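PDB 7LAP: aminoglycoside N(3)-acetyltransferase from Streptomyces griseus, which catalyses transfer of an acetyl group to the 3-amino group of aminoglycoside antibiotics, an N-acetylation that confers resistance to them. Local coordinates for the interface of chains A and B. Numbering follows the deposited sequence. Chains: chain A/B, Aminoglycoside N(3)-acetyltransferase.

The interface of chains A and B. Residues chain A 84-86, 92, 96, 99-100, 104; chain B 11, 15, 21, 53, 55-56.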
ATOM      1  N   ALA A  84       2.148 -10.618  -9.397  1.00 35.35           N
ATOM      2  CA  ALA A  84       2.778 -11.660 -10.190  1.00 37.82           C
ATOM      3  C   ALA A  84       1.703 -12.434 -10.946  1.00 37.60           C
ATOM      4  O   ALA A  84       0.562 -12.490 -10.505  1.00 36.73           O
ATOM      5  CB  ALA A  84       3.551 -12.626  -9.288  1.00 31.70           C
ATOM      6  N   PRO A  85       2.030 -13.041 -12.079  1.00 41.48           N
ATOM      7  CA  PRO A  85       1.076 -13.976 -12.685  1.00 41.66           C
ATOM      8  C   PRO A  85       0.898 -15.180 -11.777  1.00 36.77           C
ATOM      9  O   PRO A  85       1.870 -15.667 -11.194  1.00 38.96           O
ATOM     10  CB  PRO A  85       1.736 -14.370 -14.017  1.00 39.61           C
ATOM     11  CG  PRO A  85       3.156 -14.003 -13.876  1.00 37.08           C
ATOM     12  CD  PRO A  85       3.247 -12.868 -12.904  1.00 37.20           C
ATOM     13  N   PRO A  86      -0.326 -15.662 -11.620  1.00 37.42           N
ATOM     14  CA  PRO A  86      -0.574 -16.857 -10.788  1.00 39.96           C
ATOM     15  C   PRO A  86       0.198 -18.063 -11.305  1.00 41.87           C
ATOM     16  O   PRO A  86       0.429 -18.199 -12.509  1.00 40.22           O
ATOM     17  CB  PRO A  86      -2.088 -17.086 -10.927  1.00 38.20           C
ATOM     18  CG  PRO A  86      -2.633 -15.822 -11.481  1.00 41.41           C
ATOM     19  CD  PRO A  86      -1.533 -15.134 -12.260  1.00 36.49           C
ATOM     20  N   TRP A  92      -4.965 -21.638 -17.886  1.00 41.16           N
ATOM     21  CA  TRP A  92      -6.051 -20.819 -18.417  1.00 39.43           C
ATOM     22  C   TRP A  92      -6.334 -21.141 -19.891  1.00 41.43           C
ATOM     23  O   TRP A  92      -5.511 -21.747 -20.577  1.00 39.36           O
ATOM     24  CB  TRP A  92      -5.688 -19.333 -18.279  1.00 37.38           C
ATOM     25  CG  TRP A  92      -5.600 -18.861 -16.856  1.00 38.14           C
ATOM     26  CD1 TRP A  92      -5.888 -19.584 -15.720  1.00 38.98           C
ATOM     27  CD2 TRP A  92      -5.179 -17.564 -16.410  1.00 40.85           C
ATOM     28  NE1 TRP A  92      -5.673 -18.800 -14.596  1.00 38.41           N
ATOM     29  CE2 TRP A  92      -5.255 -17.557 -14.994  1.00 39.98           C
ATOM     30  CE3 TRP A  92      -4.764 -16.399 -17.070  1.00 39.13           C
ATOM     31  CZ2 TRP A  92      -4.889 -16.444 -14.231  1.00 38.72           C
ATOM     32  CZ3 TRP A  92      -4.416 -15.287 -16.308  1.00 42.85           C
ATOM     33  CH2 TRP A  92      -4.469 -15.324 -14.905  1.00 40.92           C
ATOM     34  N   TRP A  96      -6.142 -16.439 -22.970  1.00 39.97           N
ATOM     35  CA  TRP A  96      -5.804 -15.734 -21.744  1.00 38.32           C
ATOM     36  C   TRP A  96      -4.325 -15.890 -21.427  1.00 37.91           C
ATOM     37  O   TRP A  96      -3.681 -14.924 -21.042  1.00 36.46           O
ATOM     38  CB  TRP A  96      -6.643 -16.242 -20.568  1.00 37.53           C
ATOM     39  CG  TRP A  96      -8.119 -16.033 -20.717  1.00 38.01           C
ATOM     40  CD1 TRP A  96      -8.799 -15.640 -21.848  1.00 39.90           C
ATOM     41  CD2 TRP A  96      -9.110 -16.241 -19.704  1.00 37.74           C
ATOM     42  NE1 TRP A  96     -10.150 -15.599 -21.586  1.00 40.17           N
ATOM     43  CE2 TRP A  96     -10.365 -15.962 -20.282  1.00 42.09           C
ATOM     44  CE3 TRP A  96      -9.051 -16.638 -18.363  1.00 40.98           C
ATOM     45  CZ2 TRP A  96     -11.552 -16.056 -19.563  1.00 43.75           C
ATOM     46  CZ3 TRP A  96     -10.226 -16.729 -17.654  1.00 41.86           C
ATOM     47  CH2 TRP A  96     -11.461 -16.444 -18.257  1.00 42.66           C
ATOM     48  N   ALA A  99      -2.186 -13.667 -23.606  1.00 39.71           N
ATOM     49  CA  ALA A  99      -2.192 -12.272 -23.192  1.00 39.88           C
ATOM     50  C   ALA A  99      -1.233 -12.030 -22.015  1.00 42.34           C
ATOM     51  O   ALA A  99      -0.479 -11.040 -22.006  1.00 38.93           O
ATOM     52  CB  ALA A  99      -3.620 -11.858 -22.837  1.00 39.72           C
ATOM     53  N   VAL A 100      -1.237 -12.920 -21.013  1.00 37.47           N
ATOM     54  CA  VAL A 100      -0.254 -12.813 -19.926  1.00 38.36           C
ATOM     55  C   VAL A 100       1.163 -12.898 -20.482  1.00 41.85           C
ATOM     56  O   VAL A 100       2.025 -12.075 -20.156  1.00 39.21           O
ATOM     57  CB  VAL A 100      -0.494 -13.898 -18.854  1.00 39.20           C
ATOM     58  CG1 VAL A 100       0.631 -13.885 -17.798  1.00 37.19           C
ATOM     59  CG2 VAL A 100      -1.857 -13.714 -18.183  1.00 38.08           C
ATOM     60  N   HIS A 104       2.110  -9.296 -19.598  1.00 38.72           N
ATOM     61  CA  HIS A 104       2.296  -9.076 -18.168  1.00 36.34           C
ATOM     62  C   HIS A 104       3.643  -8.390 -17.939  1.00 39.95           C
ATOM     63  O   HIS A 104       4.654  -8.844 -18.471  1.00 39.75           O
ATOM     64  CB  HIS A 104       2.198 -10.404 -17.427  1.00 35.38           C
ATOM     65  CG  HIS A 104       1.973 -10.255 -15.959  1.00 35.86           C
ATOM     66  ND1 HIS A 104       0.781 -10.574 -15.348  1.00 38.14           N
ATOM     67  CD2 HIS A 104       2.790  -9.790 -14.977  1.00 35.49           C
ATOM     68  CE1 HIS A 104       0.870 -10.326 -14.052  1.00 35.85           C
ATOM     69  NE2 HIS A 104       2.078  -9.847 -13.802  1.00 35.68           N
TER
ATOM     70  N   GLU B  11      -9.091 -13.863  -7.956  1.00 58.73           N
ATOM     71  CA  GLU B  11      -8.632 -13.911  -9.340  1.00 56.58           C
ATOM     72  C   GLU B  11      -9.704 -14.483 -10.261  1.00 55.14           C
ATOM     73  O   GLU B  11      -9.937 -13.940 -11.339  1.00 52.51           O
ATOM     74  CB  GLU B  11      -7.340 -14.716  -9.457  1.00 65.52           C
ATOM     75  CG  GLU B  11      -6.099 -13.942  -9.003  1.00 73.35           C
ATOM     76  CD  GLU B  11      -4.914 -14.847  -8.724  1.00 82.17           C
ATOM     77  OE1 GLU B  11      -5.031 -16.085  -8.935  1.00 86.00           O
ATOM     78  OE2 GLU B  11      -3.879 -14.323  -8.255  1.00 86.63           O
ATOM     79  N   LEU B  15     -11.269 -12.382 -13.396  1.00 47.39           N
ATOM     80  CA  LEU B  15     -11.155 -12.917 -14.754  1.00 46.75           C
ATOM     81  C   LEU B  15     -12.532 -13.057 -15.403  1.00 46.68           C
ATOM     82  O   LEU B  15     -12.735 -12.642 -16.545  1.00 45.10           O
ATOM     83  CB  LEU B  15     -10.439 -14.264 -14.723  1.00 48.91           C
ATOM     84  CG  LEU B  15      -8.919 -14.203 -14.476  1.00 48.93           C
ATOM     85  CD1 LEU B  15      -8.402 -15.600 -14.127  1.00 51.84           C
ATOM     86  CD2 LEU B  15      -8.198 -13.609 -15.681  1.00 46.72           C
ATOM     87  N   PRO B  21      -7.850 -11.679 -18.941  1.00 41.65           N
ATOM     88  CA  PRO B  21      -6.934 -10.599 -18.540  1.00 42.27           C
ATOM     89  C   PRO B  21      -7.158  -9.308 -19.316  1.00 41.77           C
ATOM     90  O   PRO B  21      -7.450  -9.310 -20.516  1.00 39.71           O
ATOM     91  CB  PRO B  21      -5.538 -11.170 -18.850  1.00 42.53           C
ATOM     92  CG  PRO B  21      -5.744 -12.685 -18.977  1.00 43.78           C
ATOM     93  CD  PRO B  21      -7.147 -12.843 -19.505  1.00 43.07           C
ATOM     94  N   TYR B  53      -9.640  -8.298 -14.220  1.00 37.87           N
ATOM     95  CA  TYR B  53      -8.315  -8.823 -13.861  1.00 38.05           C
ATOM     96  C   TYR B  53      -7.279  -8.065 -14.678  1.00 38.56           C
ATOM     97  O   TYR B  53      -7.141  -8.283 -15.887  1.00 37.82           O
ATOM     98  CB  TYR B  53      -8.227 -10.339 -14.095  1.00 44.39           C
ATOM     99  CG  TYR B  53      -6.823 -10.800 -13.753  1.00 51.05           C
ATOM    100  CD1 TYR B  53      -6.438 -11.034 -12.437  1.00 54.98           C
ATOM    101  CD2 TYR B  53      -5.857 -10.922 -14.749  1.00 47.19           C
ATOM    102  CE1 TYR B  53      -5.102 -11.410 -12.126  1.00 59.69           C
ATOM    103  CE2 TYR B  53      -4.545 -11.277 -14.449  1.00 50.37           C
ATOM    104  CZ  TYR B  53      -4.162 -11.522 -13.148  1.00 59.18           C
ATOM    105  OH  TYR B  53      -2.817 -11.861 -12.909  1.00 62.93           O
ATOM    106  N   SER B  55      -3.675  -7.372 -15.800  1.00 37.65           N
ATOM    107  CA  SER B  55      -2.398  -8.087 -15.855  0.50 39.82           C
ATOM    108  C   SER B  55      -1.282  -7.120 -15.479  1.00 37.48           C
ATOM    109  O   SER B  55      -0.880  -6.277 -16.289  1.00 37.77           O
ATOM    110  CB  SER B  55      -2.186  -8.657 -17.257  0.50 40.94           C
ATOM    111  OG  SER B  55      -0.901  -9.240 -17.410  0.50 41.06           O
ATOM    112  N   GLY B  56      -0.785  -7.217 -14.252  1.00 38.30           N
ATOM    113  CA  GLY B  56       0.258  -6.316 -13.782  1.00 37.37           C
ATOM    114  C   GLY B  56      -0.213  -5.276 -12.797  1.00 40.35           C
ATOM    115  O   GLY B  56       0.608  -4.471 -12.331  1.00 39.68           O
TER
HETATM  116  O   HOH W   1      -1.798 -11.608 -10.593  1.00 57.52           O
HETATM  117  O   HOH W   2      -1.649 -11.789 -15.546  1.00 61.36           O
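This patch is part of a two-fold symmetric interface between two copies of the enzyme; each contact has a twin with the chains exchanged. Chain A gives the segment 84-86, A:Trp92, helix 94-103 and A:His104. Chain B gives helix 7-18, B:Pro21 and the loop at 53-56.

Apolar packing centres on two tryptophans. Both have CG anti to the carbonyl carbon, which turns the indoles toward B:Leu15 and B:Pro21. B:Leu15 crosses A:Trp92 at about a right angle and lays methyl CD1 over one face of the six-membered ring, 3.6 Å from CZ2. B:Pro21 sets its ring carbon CD over the five-membered ring of A:Trp96, 3.5 Å from CG. Both are CH-pi contacts. B:Leu15 also meets the second indole, with CB 3.8 Å from A:Trp96 CZ3, so it packs against both tryptophans. B:Pro21 CG touches A:Trp92 CZ3 and A:Val100 CG2. B:Tyr53 OH meets A:Pro86 CD tip to tip, in van der Waals contact.

The polar part runs largely through water. B:Tyr53 has CG anti to the backbone N (chi1 178°), which extends the phenol toward chain A so that its OH reaches both waters. Water 1 lies 2.5 Å from both B:Tyr53 OH and the carbonyl O of A:Ala84. Water 2 lies in the plane of the A:His104 imidazole, at its edge, 2.7 Å from ND1, and is 2.9 Å from B:Tyr53 OH. B:Ser55 OG also comes within 3.0 Å of A:His104 ND1, but from well off the ring plane, so any hydrogen bond there is poorly aimed. The imidazole is sandwiched between the backbone of B:Ser55 and B:Gly56 on one face and A:Pro85 CD on the other, which should limit its rotation.

The site helps hold the two chains together in the deposited assembly, which may be the functional dimer.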